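Local coordinates for protein uroporphyrinogen-III synthetase (Pseudomonas syringae pv. tomato, PDB 3RE1) that probably catalyses the ring closure of linear hydroxymethylbilane, with loss of water, to give uroporphyrinogen III in porphyrin biosynthesis, at residues 127-137 with 156-165; 197-208 with 224-235. All coordinates share one frame; numbering follows the deposited sequence.

Interaction 1 (127-137 with 156-165)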
# COMPACT_ATOMS: atom_id res chain seq x y z
N LEU A 127 3.79 -15.61 3.17
CA LEU A 127 4.96 -15.64 2.31
C LEU A 127 6.01 -16.43 3.05
O LEU A 127 6.77 -17.20 2.47
CB LEU A 127 5.44 -14.21 2.04
CG LEU A 127 6.59 -14.01 1.05
CD1 LEU A 127 6.30 -14.72 -0.24
CD2 LEU A 127 6.88 -12.54 0.79
N LEU A 128 6.02 -16.24 4.36
CA LEU A 128 6.97 -16.88 5.26
C LEU A 128 6.94 -18.39 5.13
O LEU A 128 7.96 -19.05 5.33
CB LEU A 128 6.63 -16.49 6.69
CG LEU A 128 7.79 -16.38 7.67
CD1 LEU A 128 8.64 -15.16 7.31
CD2 LEU A 128 7.24 -16.28 9.11
N ASP A 129 5.77 -18.93 4.80
CA ASP A 129 5.63 -20.38 4.64
C ASP A 129 5.85 -20.89 3.21
O ASP A 129 5.76 -22.09 2.97
CB ASP A 129 4.25 -20.82 5.12
CG ASP A 129 4.10 -20.75 6.63
OD1 ASP A 129 4.46 -19.70 7.23
OD2 ASP A 129 3.62 -21.75 7.21
N HIS A 130 6.13 -20.00 2.27
CA HIS A 130 6.30 -20.39 0.89
C HIS A 130 7.56 -21.25 0.76
O HIS A 130 8.66 -20.76 0.99
CB HIS A 130 6.43 -19.13 0.04
CG HIS A 130 6.29 -19.36 -1.43
ND1 HIS A 130 6.37 -18.33 -2.34
CD2 HIS A 130 6.05 -20.48 -2.15
CE1 HIS A 130 6.18 -18.80 -3.56
NE2 HIS A 130 5.98 -20.11 -3.47
N PRO A 131 7.41 -22.54 0.40
CA PRO A 131 8.51 -23.52 0.33
C PRO A 131 9.71 -22.97 -0.43
O PRO A 131 10.86 -23.05 0.01
CB PRO A 131 7.87 -24.68 -0.42
CG PRO A 131 6.44 -24.62 0.02
CD PRO A 131 6.13 -23.14 0.00
N ARG A 132 9.41 -22.43 -1.59
CA ARG A 132 10.40 -21.84 -2.44
C ARG A 132 11.27 -20.92 -1.59
O ARG A 132 12.50 -20.97 -1.66
CB ARG A 132 9.67 -21.05 -3.52
CG ARG A 132 10.49 -20.65 -4.69
CD ARG A 132 10.66 -21.76 -5.71
NE ARG A 132 11.37 -21.19 -6.84
CZ ARG A 132 12.61 -20.71 -6.76
NH1 ARG A 132 13.26 -20.74 -5.60
NH2 ARG A 132 13.19 -20.20 -7.84
N LEU A 133 10.63 -20.10 -0.76
CA LEU A 133 11.33 -19.15 0.09
C LEU A 133 12.08 -19.85 1.21
O LEU A 133 13.22 -19.50 1.51
CB LEU A 133 10.34 -18.15 0.69
CG LEU A 133 11.00 -17.08 1.57
CD1 LEU A 133 12.02 -16.29 0.74
CD2 LEU A 133 9.96 -16.16 2.21
N LYS A 134 11.46 -20.84 1.84
CA LYS A 134 12.14 -21.57 2.90
C LYS A 134 13.46 -22.16 2.44
O LYS A 134 14.42 -22.10 3.17
CB LYS A 134 11.24 -22.67 3.47
CG LYS A 134 9.96 -22.15 4.11
CD LYS A 134 9.47 -23.05 5.26
CE LYS A 134 10.52 -23.11 6.38
NZ LYS A 134 10.00 -23.61 7.67
N GLN A 135 13.51 -22.71 1.22
CA GLN A 135 14.74 -23.32 0.69
C GLN A 135 15.89 -22.33 0.53
O GLN A 135 17.04 -22.63 0.85
CB GLN A 135 14.48 -23.96 -0.67
CG GLN A 135 13.56 -25.16 -0.59
CD GLN A 135 13.07 -25.60 -1.97
OE1 GLN A 135 12.17 -26.44 -2.09
NE2 GLN A 135 13.67 -25.02 -3.02
N ALA A 136 15.58 -21.15 0.01
CA ALA A 136 16.60 -20.15 -0.19
C ALA A 136 17.11 -19.62 1.15
O ALA A 136 18.21 -19.08 1.24
CB ALA A 136 16.04 -19.05 -1.02
N ILE A 137 16.30 -19.79 2.19
CA ILE A 137 16.55 -19.32 3.55
C ILE A 137 17.14 -20.43 4.40
O ILE A 137 17.59 -20.19 5.50
CB ILE A 137 15.17 -18.87 4.16
CG1 ILE A 137 14.88 -17.43 3.75
CG2 ILE A 137 15.12 -19.02 5.66
CD1 ILE A 137 13.42 -17.00 3.91
N LEU A 156 7.30 -8.75 8.43
CA LEU A 156 8.07 -9.71 7.65
C LEU A 156 9.54 -9.82 8.05
O LEU A 156 10.03 -10.92 8.32
CB LEU A 156 8.02 -9.36 6.17
CG LEU A 156 8.36 -10.57 5.29
CD1 LEU A 156 7.35 -11.69 5.51
CD2 LEU A 156 8.38 -10.12 3.84
N ALA A 157 10.21 -8.67 8.12
CA ALA A 157 11.59 -8.62 8.56
C ALA A 157 11.76 -9.20 9.96
O ALA A 157 12.72 -9.96 10.21
CB ALA A 157 12.08 -7.17 8.49
N GLU A 158 10.84 -8.88 10.86
CA GLU A 158 10.92 -9.35 12.26
C GLU A 158 10.70 -10.85 12.33
O GLU A 158 11.40 -11.56 13.07
CB GLU A 158 9.91 -8.62 13.14
CG GLU A 158 10.31 -7.15 13.43
CD GLU A 158 11.62 -7.05 14.19
OE1 GLU A 158 11.79 -7.80 15.17
OE2 GLU A 158 12.49 -6.24 13.81
N GLN A 159 9.78 -11.34 11.51
CA GLN A 159 9.57 -12.80 11.43
C GLN A 159 10.84 -13.50 10.88
O GLN A 159 11.30 -14.50 11.43
CB GLN A 159 8.38 -13.09 10.55
CG GLN A 159 7.11 -12.44 11.05
CD GLN A 159 5.94 -12.65 10.13
OE1 GLN A 159 5.87 -12.08 9.02
NE2 GLN A 159 5.00 -13.50 10.57
N LEU A 160 11.41 -12.96 9.81
CA LEU A 160 12.61 -13.50 9.27
C LEU A 160 13.78 -13.49 10.30
O LEU A 160 14.41 -14.52 10.53
CB LEU A 160 13.00 -12.68 8.05
CG LEU A 160 12.12 -12.92 6.84
CD1 LEU A 160 12.54 -11.97 5.72
CD2 LEU A 160 12.25 -14.38 6.40
N ARG A 161 14.05 -12.33 10.92
CA ARG A 161 15.13 -12.25 11.88
C ARG A 161 14.92 -13.23 13.04
O ARG A 161 15.85 -13.88 13.49
CB ARG A 161 15.25 -10.83 12.42
CG ARG A 161 15.86 -9.85 11.46
CD ARG A 161 15.80 -8.43 12.00
NE ARG A 161 16.14 -7.47 10.94
CZ ARG A 161 15.52 -6.30 10.72
NH1 ARG A 161 14.51 -5.91 11.49
NH2 ARG A 161 15.93 -5.53 9.72
N GLU A 162 13.68 -13.34 13.51
CA GLU A 162 13.38 -14.28 14.58
C GLU A 162 13.86 -15.69 14.25
O GLU A 162 14.30 -16.42 15.14
CB GLU A 162 11.87 -14.33 14.85
CG GLU A 162 11.47 -15.28 15.99
CD GLU A 162 11.64 -14.66 17.36
OE1 GLU A 162 12.16 -13.52 17.43
OE2 GLU A 162 11.27 -15.31 18.38
N ARG A 163 13.74 -16.10 12.98
CA ARG A 163 14.12 -17.47 12.62
C ARG A 163 15.59 -17.53 12.17
O ARG A 163 16.03 -18.53 11.59
CB ARG A 163 13.17 -18.07 11.56
CG ARG A 163 12.99 -17.25 10.34
CD ARG A 163 11.69 -17.63 9.64
NE ARG A 163 11.82 -18.84 8.81
CZ ARG A 163 10.79 -19.50 8.25
NH1 ARG A 163 9.53 -19.10 8.44
NH2 ARG A 163 11.04 -20.57 7.51
N GLY A 164 16.33 -16.45 12.43
CA GLY A 164 17.76 -16.44 12.19
C GLY A 164 18.18 -16.04 10.80
O GLY A 164 19.28 -16.37 10.36
N VAL A 165 17.32 -15.32 10.12
CA VAL A 165 17.63 -14.86 8.78
C VAL A 165 17.85 -13.35 8.81
O VAL A 165 17.01 -12.58 9.28
CB VAL A 165 16.48 -15.20 7.82
CG1 VAL A 165 16.74 -14.61 6.46
CG2 VAL A 165 16.34 -16.68 7.72
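Leu127 CD2 meets Leu156 CD2 at 4.2 Å where the turn before helix 131-137, and that helix's last residues, pack against helix 155-162 and its C-terminal turn on one side of the six-stranded mixed sheet; both leucines also rest on Ile71 of strand 69-72. Leu128 does most of the work from its side. Its CD1 reaches Leu160 CD2 at 3.8 Å, and its CD2 lies 3.7 Å from Gln159 CB. With CG between its backbone N and carbonyl carbon (chi1 54°), the Arg163 side chain slides past Leu128 in the opposite direction and brings NH1 to 3.3 Å from Leu128 CG. Asp129 OD1, 5.2 Å from Arg163 NH1, is an opposite charge not in contact that may weakly favour the guanidinium. Further on, the end of Lys134 is modelled beside Arg163, like charge to like, but its placing is doubtful. Ile137 closes the contact where helix 155-162 ends in a Schellman motif, Gly164 at positive phi and Val165 N bonded to Leu160 O. The Ile137 and Leu160 side chains cross at about a right angle, with Ile137 CD1 3.8 Å from Leu160 CD2, while Ile137 CG2 presses on Val165 CG2 at 3.3 Å.

Interaction 2 (197-208 with 224-235)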
# COMPACT_ATOMS: atom_id res chain seq x y z
N LEU A 197 -16.09 7.44 3.68
CA LEU A 197 -14.68 7.76 3.55
C LEU A 197 -13.88 6.50 3.33
O LEU A 197 -14.09 5.50 4.02
CB LEU A 197 -14.18 8.48 4.81
CG LEU A 197 -15.03 9.68 5.28
CD1 LEU A 197 -14.63 10.12 6.70
CD2 LEU A 197 -14.90 10.84 4.29
N VAL A 198 -12.96 6.57 2.38
CA VAL A 198 -12.08 5.45 2.05
C VAL A 198 -10.61 5.82 2.11
O VAL A 198 -10.23 6.88 1.63
CB VAL A 198 -12.34 4.90 0.66
CG1 VAL A 198 -11.43 3.69 0.40
CG2 VAL A 198 -13.81 4.50 0.52
N VAL A 199 -9.81 4.95 2.73
CA VAL A 199 -8.39 5.08 2.83
C VAL A 199 -7.80 3.76 2.36
O VAL A 199 -8.43 2.71 2.49
CB VAL A 199 -7.93 5.33 4.27
CG1 VAL A 199 -8.31 6.71 4.68
CG2 VAL A 199 -8.52 4.31 5.18
N SER A 200 -6.59 3.80 1.80
CA SER A 200 -6.00 2.59 1.26
C SER A 200 -4.77 2.10 2.03
O SER A 200 -4.31 0.98 1.79
CB SER A 200 -5.63 2.81 -0.20
OG SER A 200 -4.57 3.74 -0.30
N SER A 201 -4.26 2.91 2.96
CA SER A 201 -3.11 2.54 3.77
C SER A 201 -3.21 3.15 5.15
O SER A 201 -4.09 3.96 5.42
CB SER A 201 -1.81 3.04 3.12
OG SER A 201 -1.79 4.46 2.99
N GLY A 202 -2.29 2.77 6.02
CA GLY A 202 -2.26 3.33 7.34
C GLY A 202 -1.78 4.78 7.26
O GLY A 202 -2.35 5.66 7.90
N GLN A 203 -0.72 5.03 6.51
CA GLN A 203 -0.19 6.39 6.44
C GLN A 203 -1.20 7.17 5.61
O GLN A 203 -1.12 8.39 5.48
CB GLN A 203 1.21 6.43 5.82
CG GLN A 203 1.24 6.39 4.30
CD GLN A 203 2.56 5.83 3.74
OE1 GLN A 203 3.65 6.07 4.30
NE2 GLN A 203 2.47 5.10 2.62
N GLY A 204 -2.17 6.42 5.07
CA GLY A 204 -3.26 7.03 4.34
C GLY A 204 -4.29 7.55 5.33
O GLY A 204 -4.85 8.61 5.10
N PHE A 205 -4.52 6.80 6.42
CA PHE A 205 -5.48 7.22 7.44
C PHE A 205 -4.86 8.40 8.19
O PHE A 205 -5.55 9.32 8.63
CB PHE A 205 -5.82 6.10 8.44
CG PHE A 205 -6.62 6.61 9.60
CD1 PHE A 205 -7.88 7.15 9.41
CD2 PHE A 205 -6.07 6.66 10.87
CE1 PHE A 205 -8.56 7.69 10.44
CE2 PHE A 205 -6.78 7.21 11.93
CZ PHE A 205 -8.01 7.73 11.70
N GLU A 206 -3.55 8.36 8.35
CA GLU A 206 -2.81 9.52 8.80
C GLU A 206 -2.87 10.32 7.52
O GLU A 206 -3.13 9.75 6.45
CB GLU A 206 -1.37 9.13 9.08
CG GLU A 206 -1.17 8.18 10.27
CD GLU A 206 0.16 7.39 10.19
OE1 GLU A 206 1.04 7.75 9.36
OE2 GLU A 206 0.33 6.40 10.96
N HIS A 207 -2.67 11.63 7.59
CA HIS A 207 -2.83 12.46 6.38
C HIS A 207 -4.33 12.67 6.06
O HIS A 207 -4.68 13.28 5.04
CB HIS A 207 -2.10 11.83 5.15
CG HIS A 207 -0.60 11.76 5.27
ND1 HIS A 207 0.23 11.55 4.18
CD2 HIS A 207 0.22 11.84 6.35
CE1 HIS A 207 1.49 11.51 4.58
NE2 HIS A 207 1.51 11.68 5.90
N LEU A 208 -5.21 12.13 6.90
CA LEU A 208 -6.66 12.28 6.72
C LEU A 208 -7.10 12.92 7.98
O LEU A 208 -7.72 13.95 7.97
CB LEU A 208 -7.37 10.94 6.61
CG LEU A 208 -8.91 11.00 6.72
CD1 LEU A 208 -9.49 11.80 5.57
CD2 LEU A 208 -9.57 9.60 6.76
N LEU A 224 -16.19 4.67 7.63
CA LEU A 224 -14.81 4.70 7.22
C LEU A 224 -14.36 3.34 6.72
O LEU A 224 -14.33 2.37 7.50
CB LEU A 224 -13.93 5.20 8.37
CG LEU A 224 -12.42 5.11 8.15
CD1 LEU A 224 -12.01 6.01 7.00
CD2 LEU A 224 -11.69 5.45 9.44
N PHE A 225 -13.98 3.27 5.45
CA PHE A 225 -13.55 2.02 4.82
C PHE A 225 -12.01 1.81 4.81
O PHE A 225 -11.27 2.38 4.00
CB PHE A 225 -14.10 1.96 3.39
CG PHE A 225 -15.60 1.88 3.32
CD1 PHE A 225 -16.37 3.04 3.42
CD2 PHE A 225 -16.24 0.64 3.22
CE1 PHE A 225 -17.75 2.97 3.40
CE2 PHE A 225 -17.61 0.54 3.21
CZ PHE A 225 -18.39 1.71 3.29
N VAL A 226 -11.55 0.98 5.75
CA VAL A 226 -10.14 0.71 5.93
C VAL A 226 -9.74 -0.60 5.26
O VAL A 226 -10.53 -1.55 5.21
CB VAL A 226 -9.81 0.63 7.42
CG1 VAL A 226 -10.41 1.84 8.07
CG2 VAL A 226 -10.35 -0.67 8.04
N PRO A 227 -8.50 -0.67 4.75
CA PRO A 227 -8.00 -1.83 4.03
C PRO A 227 -7.73 -3.05 4.89
O PRO A 227 -7.76 -4.17 4.37
CB PRO A 227 -6.68 -1.31 3.42
CG PRO A 227 -6.71 0.17 3.58
CD PRO A 227 -7.47 0.38 4.83
N SER A 228 -7.47 -2.87 6.19
CA SER A 228 -7.12 -4.01 7.03
C SER A 228 -7.35 -3.81 8.52
O SER A 228 -7.67 -2.71 8.96
CB SER A 228 -5.66 -4.37 6.79
OG SER A 228 -4.83 -3.28 7.19
N PRO A 229 -7.22 -4.89 9.33
CA PRO A 229 -7.45 -4.75 10.75
C PRO A 229 -6.43 -3.78 11.32
O PRO A 229 -6.75 -2.93 12.12
CB PRO A 229 -7.27 -6.16 11.25
CG PRO A 229 -7.74 -6.96 10.12
CD PRO A 229 -7.07 -6.30 8.98
N ARG A 230 -5.22 -3.89 10.84
CA ARG A 230 -4.14 -3.00 11.27
C ARG A 230 -4.59 -1.55 11.16
O ARG A 230 -4.45 -0.77 12.11
CB ARG A 230 -2.91 -3.25 10.41
CG ARG A 230 -1.73 -2.36 10.72
CD ARG A 230 -0.49 -2.92 10.01
NE ARG A 230 0.70 -2.61 10.78
CZ ARG A 230 1.63 -3.50 11.11
NH1 ARG A 230 1.54 -4.78 10.73
NH2 ARG A 230 2.68 -3.09 11.82
N VAL A 231 -5.15 -1.20 10.01
CA VAL A 231 -5.61 0.14 9.74
C VAL A 231 -6.87 0.42 10.53
O VAL A 231 -7.07 1.55 11.01
CB VAL A 231 -5.86 0.35 8.24
CG1 VAL A 231 -6.48 1.75 7.97
CG2 VAL A 231 -4.55 0.20 7.51
N ALA A 232 -7.71 -0.61 10.69
CA ALA A 232 -8.92 -0.46 11.47
C ALA A 232 -8.55 -0.01 12.89
O ALA A 232 -9.22 0.86 13.48
CB ALA A 232 -9.66 -1.78 11.54
N SER A 233 -7.47 -0.58 13.42
CA SER A 233 -7.04 -0.30 14.79
C SER A 233 -6.48 1.13 14.92
O SER A 233 -6.68 1.76 15.92
CB SER A 233 -6.04 -1.35 15.29
OG SER A 233 -5.45 -0.93 16.51
N LEU A 234 -5.81 1.66 13.89
CA LEU A 234 -5.32 3.03 13.98
C LEU A 234 -6.48 3.99 14.01
O LEU A 234 -6.40 5.03 14.65
CB LEU A 234 -4.44 3.40 12.79
CG LEU A 234 -3.05 2.76 12.59
CD1 LEU A 234 -2.53 3.13 11.21
CD2 LEU A 234 -2.09 3.22 13.67
N ALA A 235 -7.56 3.62 13.32
CA ALA A 235 -8.75 4.48 13.23
C ALA A 235 -9.57 4.47 14.50
O ALA A 235 -10.05 5.50 14.89
CB ALA A 235 -9.63 4.05 12.07
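Phe205 and Ala235 meet over a ring face: Ala235 CA sits 4.0 Å from the centroid of the Phe205 ring, 29° off its normal, a CH-pi contact, and Ala235 CB also lies over the ring, offset toward its rim. With CG anti to the backbone N (chi1 170°), the ring reaches away from helix 202-205 toward helix 229-238. Leu224 crosses the Phe205 side chain at about a right angle, its CD2 4.0 Å from Phe205 CE1, while Leu234 slides past it in the opposite direction. Phe205 is thereby wedged between strand 224-226 and the helix that follows it.

On the strands, Leu197 and Leu224 point to one face of the sheet, Val198 and Phe225 to the other. Phe225 N donates to Leu197 O at 2.7 Å, almost straight on, and Val199 N donates to Phe225 O at 3.2 Å, from a position tilted out of that carbonyl's plane. Leu197 O also lies at the edge of the Phe225 ring. Val198 CG2 comes obliquely onto Phe225 CB, and helix 251-260 packs on the Phe225 ring too.

Past the strand ends, Val199 CG2 lies between its own N and carbonyl carbon, where it can touch Val226, Pro227 and Val231 together. Pro227 sets its ring against the backbone carbonyls of Val199 and Ser200. Val231 CG2 approaches Gly202 N at 3.7 Å, and Leu234 CD1 approaches Gly202 CA at 3.9 Å, so the two helices come close at a glycine.

Strands 196-198 and 224-226, with the helical connection between them (202-205, 209-212, 216-219), form a beta-alpha-beta crossover; helix 229-238 starts the next, to strand 243-245. The strand order 2-1-3-4-5 is that of a flavodoxin-like sheet.

Interaction 1 comes first along the chain and is complete before interaction 2 begins. They belong to different domains: interaction 1 lies on the mixed sheet built round strands 143-148 and 69-72, interaction 2 within the parallel sheet that also holds strands 16-19 and 39-42, so the chain starts in the second domain, crosses over and returns along strand 166-176. The centres of interaction 1 and interaction 2 are about 28 Å apart; the nearest atoms of interaction 1 and interaction 2 are about 7 Å apart, without touching. Gln203 of interaction 2 does reach Glu151, in the loop just ahead of helix 155-162. Two domains facing each other across a cleft fit the family, where the tetrapyrrole is thought to bind between them.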